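PDB 4CVU: beta-mannosidase from Trichoderma harzianum, which probably hydrolyses terminal, non-reducing beta-D-mannose residues in beta-mannosides, as a fungal enzyme of glycoside hydrolase family 2. Local coordinates for residues A[411-416]-A[724-729]; A[463-468]-A[522-527]; A[760-765]-A[832-837]; A[789-794]-A[801-806]. One frame throughout, in Å; residues are numbered along the deposited sequence.

Interaction 1 (A[411-416]-A[724-729]); sequences VESQNF and GRWKVL. With CD (cadmium ion), chain T.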
# COMPACT_ATOMS: atom_id res chain seq x y z
N VAL A 411 -12.76 8.17 -25.07
CA VAL A 411 -12.47 7.98 -26.51
C VAL A 411 -13.18 9.07 -27.37
O VAL A 411 -12.58 9.71 -28.24
CB VAL A 411 -12.90 6.56 -26.99
CG1 VAL A 411 -12.93 6.46 -28.53
CG2 VAL A 411 -11.96 5.48 -26.44
N GLU A 412 -14.48 9.23 -27.14
CA GLU A 412 -15.27 10.26 -27.86
C GLU A 412 -14.72 11.66 -27.61
O GLU A 412 -14.49 12.46 -28.57
CB GLU A 412 -16.72 10.20 -27.43
CG GLU A 412 -17.38 8.86 -27.71
CD GLU A 412 -18.85 9.01 -28.00
OE1 GLU A 412 -19.14 9.64 -29.04
OE2 GLU A 412 -19.69 8.54 -27.17
N SER A 413 -14.42 11.93 -26.33
CA SER A 413 -13.95 13.24 -25.93
C SER A 413 -12.63 13.64 -26.57
O SER A 413 -12.34 14.84 -26.68
CB SER A 413 -13.79 13.34 -24.45
OG SER A 413 -13.64 14.71 -24.09
N GLN A 414 -11.86 12.68 -27.00
CA GLN A 414 -10.57 12.90 -27.62
C GLN A 414 -10.72 13.08 -29.11
O GLN A 414 -9.76 13.21 -29.81
CB GLN A 414 -9.64 11.73 -27.34
CG GLN A 414 -8.95 11.68 -25.99
CD GLN A 414 -7.93 10.57 -25.92
OE1 GLN A 414 -8.18 9.56 -25.33
NE2 GLN A 414 -6.79 10.72 -26.59
N ASN A 415 -11.96 13.12 -29.56
CA ASN A 415 -12.37 13.21 -30.95
C ASN A 415 -12.01 11.98 -31.81
O ASN A 415 -11.74 12.15 -32.97
CB ASN A 415 -11.80 14.51 -31.62
CG ASN A 415 -12.30 15.78 -30.96
OD1 ASN A 415 -13.48 15.99 -30.85
ND2 ASN A 415 -11.41 16.58 -30.47
N PHE A 416 -12.05 10.78 -31.23
CA PHE A 416 -11.78 9.56 -31.95
C PHE A 416 -12.91 9.22 -32.93
O PHE A 416 -14.01 9.61 -32.73
CB PHE A 416 -11.61 8.35 -30.99
CG PHE A 416 -10.29 8.25 -30.31
CD1 PHE A 416 -9.64 9.35 -29.83
CD2 PHE A 416 -9.75 7.05 -30.07
CE1 PHE A 416 -8.46 9.23 -29.15
CE2 PHE A 416 -8.58 6.93 -29.40
CZ PHE A 416 -7.95 8.01 -28.93
N GLY A 724 -8.66 4.84 -15.48
CA GLY A 724 -9.24 5.76 -16.42
C GLY A 724 -8.66 7.17 -16.43
O GLY A 724 -9.01 7.92 -17.32
N ARG A 725 -7.79 7.51 -15.46
CA ARG A 725 -7.31 8.87 -15.27
C ARG A 725 -6.55 9.24 -16.53
O ARG A 725 -5.78 8.46 -16.99
CB ARG A 725 -6.28 8.95 -14.12
CG ARG A 725 -5.67 10.35 -13.93
CD ARG A 725 -4.69 10.47 -12.79
NE ARG A 725 -5.38 10.45 -11.51
CZ ARG A 725 -5.78 11.53 -10.81
NH1 ARG A 725 -5.55 12.76 -11.23
NH2 ARG A 725 -6.45 11.35 -9.65
N TRP A 726 -6.76 10.44 -17.01
CA TRP A 726 -6.05 11.03 -18.14
C TRP A 726 -4.63 11.47 -17.78
O TRP A 726 -4.42 12.24 -16.86
CB TRP A 726 -6.84 12.20 -18.65
CG TRP A 726 -8.07 11.83 -19.38
CD1 TRP A 726 -8.86 10.79 -19.15
CD2 TRP A 726 -8.61 12.49 -20.54
NE1 TRP A 726 -9.91 10.75 -20.04
CE2 TRP A 726 -9.77 11.79 -20.90
CE3 TRP A 726 -8.26 13.63 -21.25
CZ2 TRP A 726 -10.55 12.15 -21.98
CZ3 TRP A 726 -9.05 14.01 -22.31
CH2 TRP A 726 -10.17 13.25 -22.69
N LYS A 727 -3.66 11.03 -18.57
CA LYS A 727 -2.35 11.63 -18.62
C LYS A 727 -2.49 12.97 -19.32
O LYS A 727 -3.60 13.39 -19.65
CB LYS A 727 -1.36 10.74 -19.40
CG LYS A 727 -1.12 9.37 -18.77
CD LYS A 727 0.16 8.73 -19.32
CE LYS A 727 0.32 7.31 -18.76
NZ LYS A 727 1.44 6.48 -19.32
N VAL A 728 -1.34 13.62 -19.55
CA VAL A 728 -1.28 14.81 -20.35
C VAL A 728 -1.63 14.48 -21.81
O VAL A 728 -2.29 15.28 -22.46
CB VAL A 728 0.10 15.51 -20.29
CG1 VAL A 728 0.17 16.74 -21.18
CG2 VAL A 728 0.40 15.94 -18.86
N LEU A 729 -1.23 13.30 -22.30
CA LEU A 729 -1.42 12.92 -23.72
C LEU A 729 -2.83 13.12 -24.31
O LEU A 729 -3.00 13.73 -25.35
CB LEU A 729 -0.98 11.48 -23.95
CG LEU A 729 -1.31 10.87 -25.31
CD1 LEU A 729 -0.64 11.66 -26.45
CD2 LEU A 729 -0.80 9.45 -25.27
CD CD T . -21.42 10.70 -28.97
O HOH W 1 -22.31 9.45 -27.47
O HOH W 2 -20.71 12.25 -30.54
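A Schellman motif closes helix 401-413, and at this helix end Ser413 and Gln414 meet the indole of Trp726. Asn415 is the C-prime residue, with a positive phi of 66°. The reversal is fixed by Phe416 N bonding to Val411 O at 3.2 Å and Asn415 N to Glu412 O at 2.8 Å. Val411 O also receives Gln414 N, the two donors approaching from opposite faces of its plane.

Trp726 CH2, at the far end of the benzene ring, lies 3.9 Å from Gln414 CG and 4.0 Å from Ser413 OG, both approaching obliquely. A chi1 of -167° sets Ser413 OG anti to the backbone N and brings it to CH2. The glutamine chain and the indole run past one another head to tail, the amide plane turned 60° from the ring, so the glutamine offers its aliphatic stem rather than a stacked amide. Gln414 NE2 is bonded to Ser733 and Tyr705, Ser413 OG to Arg734 and Trp726 NE1 to Ser410; these polar atoms thus have partners outside the two segments, and the contact itself is van der Waals.

Glu412 takes no part in this packing: its OE1 binds a cadmium ion at 2.5 Å, OE2 accepts from a metal-bound water, and the carboxylate also forms a salt bridge with Arg439 and a hydrogen bond with Arg316.

Helix 401-413 follows strand 380-389 and precedes strand 418-421 in the chain, as in the (beta/alpha)8 barrel of this family. Residues 724-729 lead into helix 729-736, whose Pro730 and Arg734 touch Gln414 and Trp726, while helix 664-692 packs against Val728 and Leu729.

Interaction 2 (A[463-468]-A[522-527]); sequences NVVGEI and FNVLAA. With MAN (alpha-D-mannopyranose), chain E; MAN (alpha-D-mannopyranose), chain B; NAG (2-acetamido-2-deoxy-beta-D-glucopyranose), chain C.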
# COMPACT_ATOMS: atom_id res chain seq x y z
N ASN A 463 -8.43 -26.33 -34.80
CA ASN A 463 -8.80 -25.57 -33.61
C ASN A 463 -8.98 -24.09 -33.96
O ASN A 463 -9.99 -23.50 -33.65
CB ASN A 463 -7.74 -25.74 -32.49
CG ASN A 463 -8.27 -25.36 -31.11
OD1 ASN A 463 -9.40 -24.96 -30.95
ND2 ASN A 463 -7.42 -25.49 -30.11
N VAL A 464 -8.02 -23.53 -34.68
CA VAL A 464 -8.10 -22.14 -35.14
C VAL A 464 -9.38 -21.91 -35.95
O VAL A 464 -10.09 -20.91 -35.77
CB VAL A 464 -6.86 -21.74 -35.98
CG1 VAL A 464 -7.10 -20.43 -36.70
CG2 VAL A 464 -5.63 -21.60 -35.08
N VAL A 465 -9.68 -22.84 -36.86
CA VAL A 465 -10.87 -22.71 -37.71
C VAL A 465 -12.14 -22.71 -36.87
O VAL A 465 -13.06 -21.95 -37.14
CB VAL A 465 -10.90 -23.84 -38.80
CG1 VAL A 465 -12.28 -23.96 -39.40
CG2 VAL A 465 -9.84 -23.57 -39.88
N GLY A 466 -12.19 -23.51 -35.81
CA GLY A 466 -13.32 -23.43 -34.88
C GLY A 466 -13.43 -22.00 -34.35
O GLY A 466 -14.51 -21.41 -34.32
N GLU A 467 -12.28 -21.45 -34.01
CA GLU A 467 -12.17 -20.10 -33.44
C GLU A 467 -12.53 -19.02 -34.43
O GLU A 467 -13.37 -18.18 -34.14
CB GLU A 467 -10.76 -19.90 -32.86
CG GLU A 467 -10.20 -18.50 -32.86
CD GLU A 467 -8.79 -18.48 -32.34
OE1 GLU A 467 -8.31 -19.54 -31.88
OE2 GLU A 467 -8.15 -17.41 -32.38
N ILE A 468 -11.90 -19.02 -35.61
CA ILE A 468 -12.21 -17.99 -36.58
C ILE A 468 -13.68 -18.03 -37.02
O ILE A 468 -14.30 -16.99 -37.16
CB ILE A 468 -11.31 -18.05 -37.83
CG1 ILE A 468 -9.84 -18.01 -37.44
CG2 ILE A 468 -11.62 -16.90 -38.75
CD1 ILE A 468 -9.46 -16.84 -36.57
N PHE A 522 -8.69 -16.38 -44.81
CA PHE A 522 -9.48 -15.53 -45.72
C PHE A 522 -10.69 -16.28 -46.29
O PHE A 522 -11.76 -15.70 -46.46
CB PHE A 522 -8.66 -14.97 -46.89
CG PHE A 522 -9.43 -14.04 -47.80
CD1 PHE A 522 -10.09 -12.93 -47.28
CD2 PHE A 522 -9.50 -14.26 -49.18
CE1 PHE A 522 -10.79 -12.05 -48.09
CE2 PHE A 522 -10.20 -13.39 -50.01
CZ PHE A 522 -10.86 -12.28 -49.46
N ASN A 523 -10.50 -17.56 -46.62
CA ASN A 523 -11.64 -18.39 -47.05
C ASN A 523 -12.71 -18.50 -45.99
O ASN A 523 -13.86 -18.35 -46.29
CB ASN A 523 -11.22 -19.78 -47.53
CG ASN A 523 -10.99 -19.80 -49.01
OD1 ASN A 523 -11.95 -19.65 -49.77
ND2 ASN A 523 -9.73 -19.92 -49.44
N VAL A 524 -12.31 -18.71 -44.74
CA VAL A 524 -13.29 -18.78 -43.64
C VAL A 524 -14.06 -17.47 -43.47
O VAL A 524 -15.30 -17.48 -43.32
CB VAL A 524 -12.64 -19.15 -42.30
CG1 VAL A 524 -13.63 -19.00 -41.15
CG2 VAL A 524 -12.13 -20.58 -42.32
N LEU A 525 -13.38 -16.33 -43.50
CA LEU A 525 -14.08 -15.03 -43.41
C LEU A 525 -15.04 -14.80 -44.59
O LEU A 525 -16.19 -14.36 -44.41
CB LEU A 525 -13.09 -13.88 -43.37
CG LEU A 525 -13.70 -12.48 -43.46
CD1 LEU A 525 -14.72 -12.24 -42.35
CD2 LEU A 525 -12.60 -11.44 -43.36
N ALA A 526 -14.50 -15.02 -45.80
CA ALA A 526 -15.29 -14.87 -47.02
C ALA A 526 -16.53 -15.79 -47.06
O ALA A 526 -17.59 -15.40 -47.55
CB ALA A 526 -14.44 -15.06 -48.26
N ALA A 527 -16.40 -16.98 -46.51
CA ALA A 527 -17.53 -17.88 -46.38
C ALA A 527 -18.63 -17.30 -45.50
O ALA A 527 -19.80 -17.63 -45.68
CB ALA A 527 -17.07 -19.21 -45.82
C1 MAN E . -14.15 -24.00 -51.12
C2 MAN E . -12.69 -24.05 -51.55
C3 MAN E . -12.05 -22.66 -51.48
C4 MAN E . -12.87 -21.72 -52.37
C5 MAN E . -14.31 -21.72 -51.84
C6 MAN E . -15.24 -20.83 -52.63
O2 MAN E . -12.73 -24.51 -52.92
O3 MAN E . -10.70 -22.70 -51.97
O4 MAN E . -12.25 -20.42 -52.43
O5 MAN E . -14.87 -23.03 -51.89
O6 MAN E . -16.57 -20.93 -52.09
C1 MAN B . -18.61 -27.10 -37.04
C2 MAN B . -18.69 -26.93 -35.53
C3 MAN B . -18.44 -25.47 -35.16
C4 MAN B . -17.11 -24.99 -35.72
C5 MAN B . -17.02 -25.31 -37.22
C6 MAN B . -15.64 -25.06 -37.80
O2 MAN B . -17.71 -27.73 -34.93
O3 MAN B . -18.48 -25.33 -33.77
O4 MAN B . -17.04 -23.58 -35.56
O5 MAN B . -17.34 -26.67 -37.50
O6 MAN B . -15.68 -25.18 -39.22
C1 NAG C . -21.86 -20.18 -46.89
C2 NAG C . -21.59 -21.56 -46.28
C3 NAG C . -20.12 -21.88 -46.40
C4 NAG C . -19.64 -21.69 -47.81
C5 NAG C . -20.05 -20.31 -48.34
C6 NAG C . -19.63 -20.10 -49.80
C7 NAG C . -23.27 -21.96 -44.55
C8 NAG C . -23.63 -21.97 -43.09
N2 NAG C . -22.04 -21.62 -44.90
O3 NAG C . -19.90 -23.23 -46.07
O4 NAG C . -18.22 -21.71 -47.87
O5 NAG C . -21.43 -20.13 -48.22
O6 NAG C . -20.04 -21.23 -50.58
O7 NAG C . -24.14 -22.30 -45.36
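With chi1 at 171°, Val524 holds CG1 anti to its own nitrogen, and Ile468, at -55°, gives that same anti place to CG2. The two methyls therefore meet, Ile468 CG2 to Val524 CG1, at 3.8 Å. The rest of the isoleucine, from CG1 to CD1, leads away from Val524; the residue also touches Tyr427 and Phe447. The second branch of the valine has a looser neighbour, Val524 CG2 lying 4.5 Å from Val465 CG1. Val524 thus lies against two side chains about one turn apart on the other helix.

The helices concerned, 458-475 and 506-528, both lie on the outside of the barrel, one before strand 481-485 and the other after it, with helix 490-501 between them in the chain. Leu521 extends the seam to Val464 and Ile468.

Sugars of the protein's own glycans lie against this surface. Val465 CG1 is 3.6 Å from O6 of one mannose, and Ala527 CB is 3.4 Å from O4 of an N-acetylglucosamine. Asn523 OD1 accepts a hydrogen bond from O4 of another mannose at 2.8 Å, while its ND2 turns back to Thr519 O. A leucine at Asn523 would probably leave that mannose hydroxyl without its acceptor and the sugar freer to move.

Interaction 3 (A[760-765]-A[832-837]); sequences DLWEPV and LPNAAS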
# COMPACT_ATOMS: atom_id res chain seq x y z
N ASP A 760 -10.35 17.77 -41.49
CA ASP A 760 -10.85 16.46 -41.90
C ASP A 760 -12.29 16.44 -42.45
O ASP A 760 -12.88 15.37 -42.68
CB ASP A 760 -10.68 15.44 -40.77
CG ASP A 760 -11.66 15.64 -39.63
OD1 ASP A 760 -12.47 16.62 -39.64
OD2 ASP A 760 -11.60 14.80 -38.71
N LEU A 761 -12.86 17.63 -42.62
CA LEU A 761 -14.22 17.77 -43.09
C LEU A 761 -14.31 17.36 -44.56
O LEU A 761 -13.29 17.38 -45.28
CB LEU A 761 -14.71 19.20 -42.90
CG LEU A 761 -14.74 19.71 -41.46
CD1 LEU A 761 -14.95 21.22 -41.45
CD2 LEU A 761 -15.80 19.00 -40.62
N TRP A 762 -15.51 17.00 -45.00
CA TRP A 762 -15.71 16.49 -46.37
C TRP A 762 -16.11 17.59 -47.37
O TRP A 762 -16.61 17.31 -48.45
CB TRP A 762 -16.74 15.35 -46.40
CG TRP A 762 -16.40 14.14 -45.51
CD1 TRP A 762 -15.23 13.92 -44.82
CD2 TRP A 762 -17.22 12.99 -45.28
NE1 TRP A 762 -15.29 12.73 -44.17
CE2 TRP A 762 -16.51 12.14 -44.41
CE3 TRP A 762 -18.50 12.61 -45.70
CZ2 TRP A 762 -17.04 10.93 -43.96
CZ3 TRP A 762 -19.02 11.41 -45.25
CH2 TRP A 762 -18.29 10.58 -44.39
N GLU A 763 -15.89 18.83 -46.99
CA GLU A 763 -16.12 19.99 -47.86
C GLU A 763 -15.09 21.07 -47.50
O GLU A 763 -14.60 21.11 -46.37
CB GLU A 763 -17.53 20.54 -47.66
CG GLU A 763 -17.76 21.14 -46.28
CD GLU A 763 -19.21 21.41 -45.97
OE1 GLU A 763 -20.09 20.64 -46.43
OE2 GLU A 763 -19.47 22.39 -45.24
N PRO A 764 -14.74 21.94 -48.47
CA PRO A 764 -13.89 23.08 -48.14
C PRO A 764 -14.44 23.92 -46.99
O PRO A 764 -15.65 23.97 -46.78
CB PRO A 764 -13.84 23.88 -49.45
CG PRO A 764 -14.78 23.21 -50.41
CD PRO A 764 -14.96 21.82 -49.92
N VAL A 765 -13.54 24.53 -46.21
CA VAL A 765 -13.90 25.54 -45.22
C VAL A 765 -12.94 26.71 -45.28
O VAL A 765 -11.80 26.57 -45.73
CB VAL A 765 -13.90 25.00 -43.78
CG1 VAL A 765 -14.93 23.90 -43.65
CG2 VAL A 765 -12.53 24.46 -43.36
N LEU A 832 -20.33 19.49 -40.51
CA LEU A 832 -19.92 18.09 -40.37
C LEU A 832 -20.59 17.29 -41.47
O LEU A 832 -21.65 17.68 -41.93
CB LEU A 832 -20.33 17.52 -39.01
CG LEU A 832 -19.64 18.12 -37.79
CD1 LEU A 832 -20.12 17.41 -36.54
CD2 LEU A 832 -18.11 18.08 -37.90
N PRO A 833 -20.00 16.14 -41.86
CA PRO A 833 -20.66 15.29 -42.85
C PRO A 833 -22.09 14.94 -42.49
O PRO A 833 -22.37 14.66 -41.32
CB PRO A 833 -19.79 14.02 -42.87
CG PRO A 833 -18.46 14.47 -42.40
CD PRO A 833 -18.74 15.55 -41.39
N ASN A 834 -22.98 14.99 -43.48
CA ASN A 834 -24.38 14.56 -43.34
C ASN A 834 -25.18 15.31 -42.28
O ASN A 834 -26.15 14.78 -41.73
CB ASN A 834 -24.47 13.04 -43.11
CG ASN A 834 -23.80 12.25 -44.23
OD1 ASN A 834 -24.32 12.17 -45.33
ND2 ASN A 834 -22.63 11.67 -43.95
N ALA A 835 -24.77 16.54 -42.00
CA ALA A 835 -25.47 17.39 -41.05
C ALA A 835 -26.83 17.71 -41.62
O ALA A 835 -26.95 18.04 -42.81
CB ALA A 835 -24.69 18.67 -40.82
N ALA A 836 -27.86 17.57 -40.80
CA ALA A 836 -29.22 17.89 -41.22
C ALA A 836 -29.39 19.40 -41.33
O ALA A 836 -29.69 19.93 -42.40
CB ALA A 836 -30.24 17.31 -40.25
N SER A 837 -29.17 20.08 -40.20
CA SER A 837 -29.39 21.53 -40.11
C SER A 837 -28.51 22.30 -41.09
O SER A 837 -27.38 21.91 -41.36
CB SER A 837 -29.14 22.02 -38.68
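Pro833 and Trp762 account for most of the buried surface, and they meet as ring over ring. A chi1 of -58° places Trp762 CG beside the backbone N and anti to the carbonyl carbon, which brings one face of the indole over Pro833; the proline ring stands roughly at right angles to the run of the tryptophan side chain. Pro833 CG is 3.6 Å from the centroid of the five-membered ring of Trp762, only 17° off the normal, which identifies a CH-pi contact. Pro833 CB extends the overlap to the benzene part, 3.4 Å from Trp762 CE3. Because His380 also stacks with Trp762, replacing the tryptophan by an alanine would probably leave Pro833 without an aromatic surface and open a gap beside the histidine.

Leu761 makes the second apolar point. Its CD2 touches Leu832 CD2 at 3.7 Å, and both leucines also pack on Phe843 of strand 841-849.

Asn834 adds a smaller contact, its ND2 lying obliquely 3.8 Å from Trp762 CZ3; the same nitrogen is bonded to Met318 O.

Leu832 to Ala835 form a type II turn, with Asn834 at its third position in the positive-phi conformation (phi 60°). Two interstrand loops meet here, one joining strands 752-759 and 765-774 of different sheets, the other strands 821-830 and 841-849 of one sheet, an arrangement of loops at one end of an Ig-like beta-sandwich.

Interaction 4 (A[789-794]-A[801-806]); sequences KSTKFN and TQIITA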
# COMPACT_ATOMS: atom_id res chain seq x y z
N LYS A 789 -0.60 39.73 -37.51
CA LYS A 789 -1.42 39.45 -36.33
C LYS A 789 -2.51 38.45 -36.62
O LYS A 789 -3.04 37.84 -35.71
CB LYS A 789 -2.09 40.72 -35.80
CG LYS A 789 -1.17 41.66 -35.04
CD LYS A 789 -1.86 42.99 -34.75
CE LYS A 789 -1.53 43.49 -33.34
NZ LYS A 789 -2.18 44.80 -33.06
N SER A 790 -2.87 38.33 -37.90
CA SER A 790 -3.98 37.51 -38.30
C SER A 790 -3.87 37.16 -39.77
O SER A 790 -3.29 37.93 -40.56
CB SER A 790 -5.29 38.26 -38.07
OG SER A 790 -6.37 37.53 -38.57
N THR A 791 -4.42 36.01 -40.15
CA THR A 791 -4.47 35.62 -41.54
C THR A 791 -5.67 34.71 -41.82
O THR A 791 -6.05 33.88 -40.98
CB THR A 791 -3.16 34.93 -41.98
OG1 THR A 791 -3.31 34.47 -43.32
CG2 THR A 791 -2.85 33.75 -41.09
N LYS A 792 -6.28 34.92 -42.98
CA LYS A 792 -7.39 34.10 -43.45
C LYS A 792 -6.85 32.88 -44.20
O LYS A 792 -5.73 32.89 -44.68
CB LYS A 792 -8.34 34.91 -44.37
CG LYS A 792 -9.28 35.85 -43.63
CD LYS A 792 -9.86 36.94 -44.54
N PHE A 793 -7.66 31.84 -44.28
CA PHE A 793 -7.30 30.61 -45.01
C PHE A 793 -8.50 29.99 -45.71
O PHE A 793 -9.64 30.16 -45.29
CB PHE A 793 -6.63 29.57 -44.09
CG PHE A 793 -7.56 29.02 -43.03
CD1 PHE A 793 -8.38 27.94 -43.30
CD2 PHE A 793 -7.60 29.59 -41.77
CE1 PHE A 793 -9.25 27.45 -42.34
CE2 PHE A 793 -8.46 29.08 -40.80
CZ PHE A 793 -9.29 28.02 -41.09
N ASN A 794 -8.21 29.27 -46.79
CA ASN A 794 -9.14 28.31 -47.36
C ASN A 794 -8.46 26.97 -47.41
O ASN A 794 -7.31 26.88 -47.82
CB ASN A 794 -9.56 28.71 -48.77
CG ASN A 794 -10.49 29.89 -48.77
OD1 ASN A 794 -11.69 29.73 -48.74
ND2 ASN A 794 -9.93 31.09 -48.75
N THR A 801 -3.38 23.27 -45.85
CA THR A 801 -2.86 24.45 -46.58
C THR A 801 -1.81 25.18 -45.76
O THR A 801 -1.99 25.36 -44.56
CB THR A 801 -4.03 25.41 -46.96
OG1 THR A 801 -3.54 26.50 -47.73
CG2 THR A 801 -4.72 25.97 -45.74
N GLN A 802 -0.73 25.62 -46.39
CA GLN A 802 0.31 26.36 -45.69
C GLN A 802 -0.04 27.86 -45.59
O GLN A 802 -0.26 28.51 -46.61
CB GLN A 802 1.66 26.17 -46.35
CG GLN A 802 2.82 26.57 -45.43
CD GLN A 802 4.17 26.48 -46.09
OE1 GLN A 802 4.34 25.83 -47.08
NE2 GLN A 802 5.14 27.14 -45.52
N ILE A 803 -0.07 28.40 -44.37
CA ILE A 803 -0.51 29.79 -44.15
C ILE A 803 0.60 30.74 -43.70
O ILE A 803 0.47 31.93 -43.86
CB ILE A 803 -1.70 29.87 -43.15
CG1 ILE A 803 -1.34 29.33 -41.76
CG2 ILE A 803 -2.90 29.14 -43.69
CD1 ILE A 803 -2.29 29.82 -40.68
N ILE A 804 1.68 30.21 -43.13
CA ILE A 804 2.80 31.03 -42.68
C ILE A 804 4.11 30.30 -42.95
O ILE A 804 4.22 29.09 -42.73
CB ILE A 804 2.73 31.32 -41.15
CG1 ILE A 804 1.60 32.31 -40.79
CG2 ILE A 804 4.06 31.85 -40.64
CD1 ILE A 804 1.80 33.73 -41.29
N THR A 805 5.10 31.03 -43.42
CA THR A 805 6.47 30.57 -43.35
C THR A 805 7.34 31.71 -42.85
O THR A 805 7.14 32.85 -43.26
CB THR A 805 6.98 30.04 -44.70
OG1 THR A 805 8.22 29.35 -44.49
CG2 THR A 805 7.18 31.15 -45.71
N ALA A 806 8.28 31.40 -41.95
CA ALA A 806 9.16 32.42 -41.37
C ALA A 806 10.47 31.85 -40.85
O ALA A 806 10.47 30.91 -40.05
CB ALA A 806 8.44 33.11 -40.24
O HOH W 3 -5.34 29.10 -47.77
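One water bridges Asn794 and Thr801: it accepts from Asn794 N at 3.0 Å and is hydrogen-bonded to Thr801 OG1 at 3.2 Å, a polar link between two strands that are not paired directly. The axes of the short segments 790-794 and 801-806 run antiparallel (172°), 8.0 Å apart at closest approach, wider than the spacing of paired strands. Next to the water, Thr801 CG2 packs on the carbonyl oxygen Asn794 O at 3.4 Å.

Farther along, the contact is apolar. Ile803 CG2 meets Phe793 CB at 3.8 Å, and Ile803 CD1 reaches Thr791 CG2 at 4.0 Å. The chi1 of 61° sets CG1 of Ile803 between its backbone N and carbonyl carbon, leaving CG2 turned to Phe793 and the CD1 end turned to Thr791. The hydroxyl of Thr791 is engaged within its own strand, donating to Lys792 O, while its methyl faces Ile803.

Strand 799-807 carries a classic beta bulge, where Ile803 and Ile804 together stand opposite Ile755 of strand 752-759, its neighbour in the three-stranded sheet. Strand 790-795 edges the other sheet beside strand 765-774. The contact therefore joins the two sheets along one side of the sandwich, and the Phe793 ring turns inward onto Val757, Val769, Leu826 and Ala828.

Overall arrangement
Along the chain, interaction 1 closes a span of about 300 residues that contains interaction 2, and interactions 3 and 4 follow in the Ig-like domain, with interaction 4 falling between the two segments of interaction 3. Interactions 1 and 2 both involve outer helices of the catalytic barrel, yet their centres are 35 Å apart. Interactions 3 and 4 belong to one sandwich, their centres 22 Å apart and their nearest atoms about 4 Å. Interaction 3 lies about 6 Å, nearest atoms, from interaction 1 and reaches His380 at the start of barrel strand 380-389, so the sandwich abuts the barrel there. Interactions 2 and 4 lie on opposite sides of the chain's centre, 52 Å apart between centres.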